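Local structure of diadenosine Tetraphosphate Hydrolase (Caenorhabditis elegans, 1KTG) at residues L8-K13 with T33-H38. The protein hydrolyses diadenosine tetraphosphate asymmetrically to AMP and ATP, using divalent metal ions such as magnesium. Residues are numbered along the deposited sequence; the frame is centred on the assembly and turned at random.
With MG (magnesium ion), chain F; AMP (adenosine monophosphate), chain J; PO4 (phosphate ion), chain C.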
# COMPACT_ATOMS: atom_id res chain seq x y z
N LEU A 8 -0.22 3.76 -0.82
CA LEU A 8 1.21 3.75 -0.67
C LEU A 8 1.68 2.36 -0.28
O LEU A 8 1.15 1.76 0.65
CB LEU A 8 1.64 4.75 0.41
CG LEU A 8 1.35 6.23 0.13
CD1 LEU A 8 1.84 7.12 1.26
CD2 LEU A 8 1.94 6.67 -1.20
N VAL A 9 2.63 1.83 -1.03
CA VAL A 9 3.28 0.59 -0.68
C VAL A 9 4.33 1.02 0.34
O VAL A 9 5.39 1.52 -0.01
CB VAL A 9 3.92 -0.11 -1.88
CG1 VAL A 9 4.79 -1.30 -1.44
CG2 VAL A 9 2.84 -0.58 -2.84
N ILE A 10 3.97 0.89 1.61
CA ILE A 10 4.87 1.23 2.70
C ILE A 10 5.83 0.09 2.95
O ILE A 10 5.42 -1.07 3.02
CB ILE A 10 4.06 1.44 3.98
CG1 ILE A 10 2.98 2.51 3.79
CG2 ILE A 10 5.01 1.74 5.15
CD1 ILE A 10 3.49 3.87 3.46
N TYR A 11 7.11 0.42 3.10
CA TYR A 11 8.11 -0.57 3.48
C TYR A 11 8.97 -0.01 4.59
O TYR A 11 9.03 1.20 4.82
CB TYR A 11 9.00 -0.98 2.30
CG TYR A 11 10.05 0.03 1.90
CD1 TYR A 11 11.38 -0.13 2.27
CD2 TYR A 11 9.72 1.13 1.12
CE1 TYR A 11 12.35 0.79 1.90
CE2 TYR A 11 10.69 2.05 0.74
CZ TYR A 11 12.00 1.88 1.13
OH TYR A 11 12.96 2.81 0.74
N ARG A 12 9.65 -0.92 5.27
CA ARG A 12 10.64 -0.55 6.25
C ARG A 12 11.83 -1.47 6.08
O ARG A 12 11.77 -2.47 5.35
CB ARG A 12 10.08 -0.67 7.67
CG ARG A 12 9.94 -2.10 8.17
CD ARG A 12 9.27 -2.21 9.53
NE ARG A 12 9.18 -3.60 9.98
CZ ARG A 12 8.66 -3.98 11.12
NH1 ARG A 12 8.19 -3.07 11.99
NH2 ARG A 12 8.64 -5.27 11.43
N LYS A 13 12.94 -1.11 6.72
CA LYS A 13 14.11 -1.96 6.70
C LYS A 13 14.30 -2.41 8.15
O LYS A 13 14.47 -1.58 9.04
CB LYS A 13 15.33 -1.20 6.17
CG LYS A 13 16.10 -1.98 5.12
CD LYS A 13 17.20 -1.18 4.47
CE LYS A 13 17.28 -1.49 2.99
NZ LYS A 13 18.64 -1.19 2.48
N THR A 33 -4.10 -5.64 1.47
CA THR A 33 -3.48 -4.69 0.56
C THR A 33 -2.70 -3.69 1.39
O THR A 33 -2.89 -3.63 2.61
CB THR A 33 -4.51 -3.89 -0.26
OG1 THR A 33 -5.08 -2.87 0.56
CG2 THR A 33 -5.69 -4.75 -0.72
N PRO A 34 -1.83 -2.91 0.76
CA PRO A 34 -1.18 -1.81 1.47
C PRO A 34 -2.26 -0.77 1.73
O PRO A 34 -3.36 -0.92 1.19
CB PRO A 34 -0.14 -1.30 0.46
CG PRO A 34 -0.00 -2.39 -0.54
CD PRO A 34 -1.37 -3.01 -0.63
N PRO A 35 -1.98 0.25 2.53
CA PRO A 35 -2.98 1.29 2.80
C PRO A 35 -3.38 1.94 1.49
O PRO A 35 -2.51 2.33 0.73
CB PRO A 35 -2.23 2.28 3.70
CG PRO A 35 -1.04 1.50 4.22
CD PRO A 35 -0.71 0.51 3.21
N LYS A 36 -4.68 2.06 1.22
CA LYS A 36 -5.14 2.64 -0.05
C LYS A 36 -6.63 2.88 -0.01
O LYS A 36 -7.35 2.25 0.75
CB LYS A 36 -4.80 1.72 -1.22
CG LYS A 36 -5.51 0.38 -1.17
CD LYS A 36 -6.81 0.37 -1.96
CE LYS A 36 -7.36 -1.05 -2.13
NZ LYS A 36 -7.74 -1.74 -0.85
N GLY A 37 -7.12 3.77 -0.86
CA GLY A 37 -8.54 4.05 -0.87
C GLY A 37 -8.97 4.92 -2.04
O GLY A 37 -8.17 5.34 -2.86
N HIS A 38 -10.26 5.17 -2.11
CA HIS A 38 -10.79 5.92 -3.22
C HIS A 38 -10.33 7.36 -3.17
O HIS A 38 -10.15 7.94 -2.09
CB HIS A 38 -12.32 5.89 -3.21
CG HIS A 38 -12.90 4.54 -3.50
ND1 HIS A 38 -12.81 3.94 -4.74
CD2 HIS A 38 -13.59 3.68 -2.71
CE1 HIS A 38 -13.41 2.76 -4.70
NE2 HIS A 38 -13.91 2.59 -3.48
MG MG F . -8.81 1.33 1.84
P AMP J . -10.45 -3.24 -2.60
O1P AMP J . -9.26 -3.65 -1.75
O2P AMP J . -9.98 -2.60 -3.89
O3P AMP J . -11.41 -2.46 -1.75
O5' AMP J . -11.18 -4.62 -2.99
C5' AMP J . -12.41 -4.62 -3.71
C4' AMP J . -12.66 -6.03 -4.22
O4' AMP J . -11.67 -6.31 -5.20
C3' AMP J . -12.51 -7.07 -3.12
O3' AMP J . -13.55 -8.04 -3.25
C2' AMP J . -11.13 -7.67 -3.33
O2' AMP J . -11.10 -9.07 -3.09
C1' AMP J . -10.82 -7.38 -4.78
N9 AMP J . -9.40 -7.01 -5.04
C8 AMP J . -8.58 -6.27 -4.27
N7 AMP J . -7.37 -6.16 -4.86
C5 AMP J . -7.41 -6.81 -6.02
C6 AMP J . -6.45 -7.07 -7.12
N6 AMP J . -5.19 -6.58 -7.07
N1 AMP J . -6.88 -7.81 -8.16
C2 AMP J . -8.14 -8.30 -8.22
N3 AMP J . -9.05 -8.09 -7.24
C4 AMP J . -8.75 -7.38 -6.15
P PO4 C . -11.49 3.03 0.91
O1 PO4 C . -10.26 2.82 1.76
O2 PO4 C . -12.73 2.84 1.78
O3 PO4 C . -11.48 4.43 0.35
O4 PO4 C . -11.47 1.98 -0.19
O HOH W 1 -7.36 -0.22 2.01
O HOH W 2 -9.62 0.26 0.22
O HOH W 3 -10.12 0.25 3.13
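Leu8 and Pro35 link segments 8-13 and 33-38, on antiparallel strands 3-14 and 32-38, through one backbone hydrogen bond, Leu8 N to Pro35 O at 3.1 Å, nearly in line with the carbonyl (C=O...N 169°). The pair illustrates how prolines, with no N-H to offer, can join a strand only as acceptors and through their rings. Pro34 CB lies 3.3 Å from Leu8 O, and Pro34 CG packs 4.1 Å from Val9 CG2, the branch anti to the carbonyl carbon, the two side chains running alongside each other. Pro35 crosses Ile10 at about a right angle, Pro35 CG 4.2 Å from Ile10 CG1. Helix 122-137 packs against Val9 and Pro34, whereas helix 45-57 meets Leu8 and Pro35.

The same segment carries residues of the AMP pocket and a metal site. Thr33 OG1 donates to Pro34 O at 2.7 Å and accepts from Lys36 NZ, at the end of a chain bent at chi2 (94°) and again near its tip; Lys36 NZ also donates to AMP O1P at 2.6 Å. An alanine in place of Thr33 would probably leave Pro34 O without this donor and the Lys36 ammonium less firmly steered toward the AMP phosphate. Lys36 O, meanwhile, binds magnesium at 2.0 Å, with Glu56 a further ligand. In this Nudix hydrolase fold the buried pairing thus places Lys36 just before the Nudix box, which begins with Gly37 and His38.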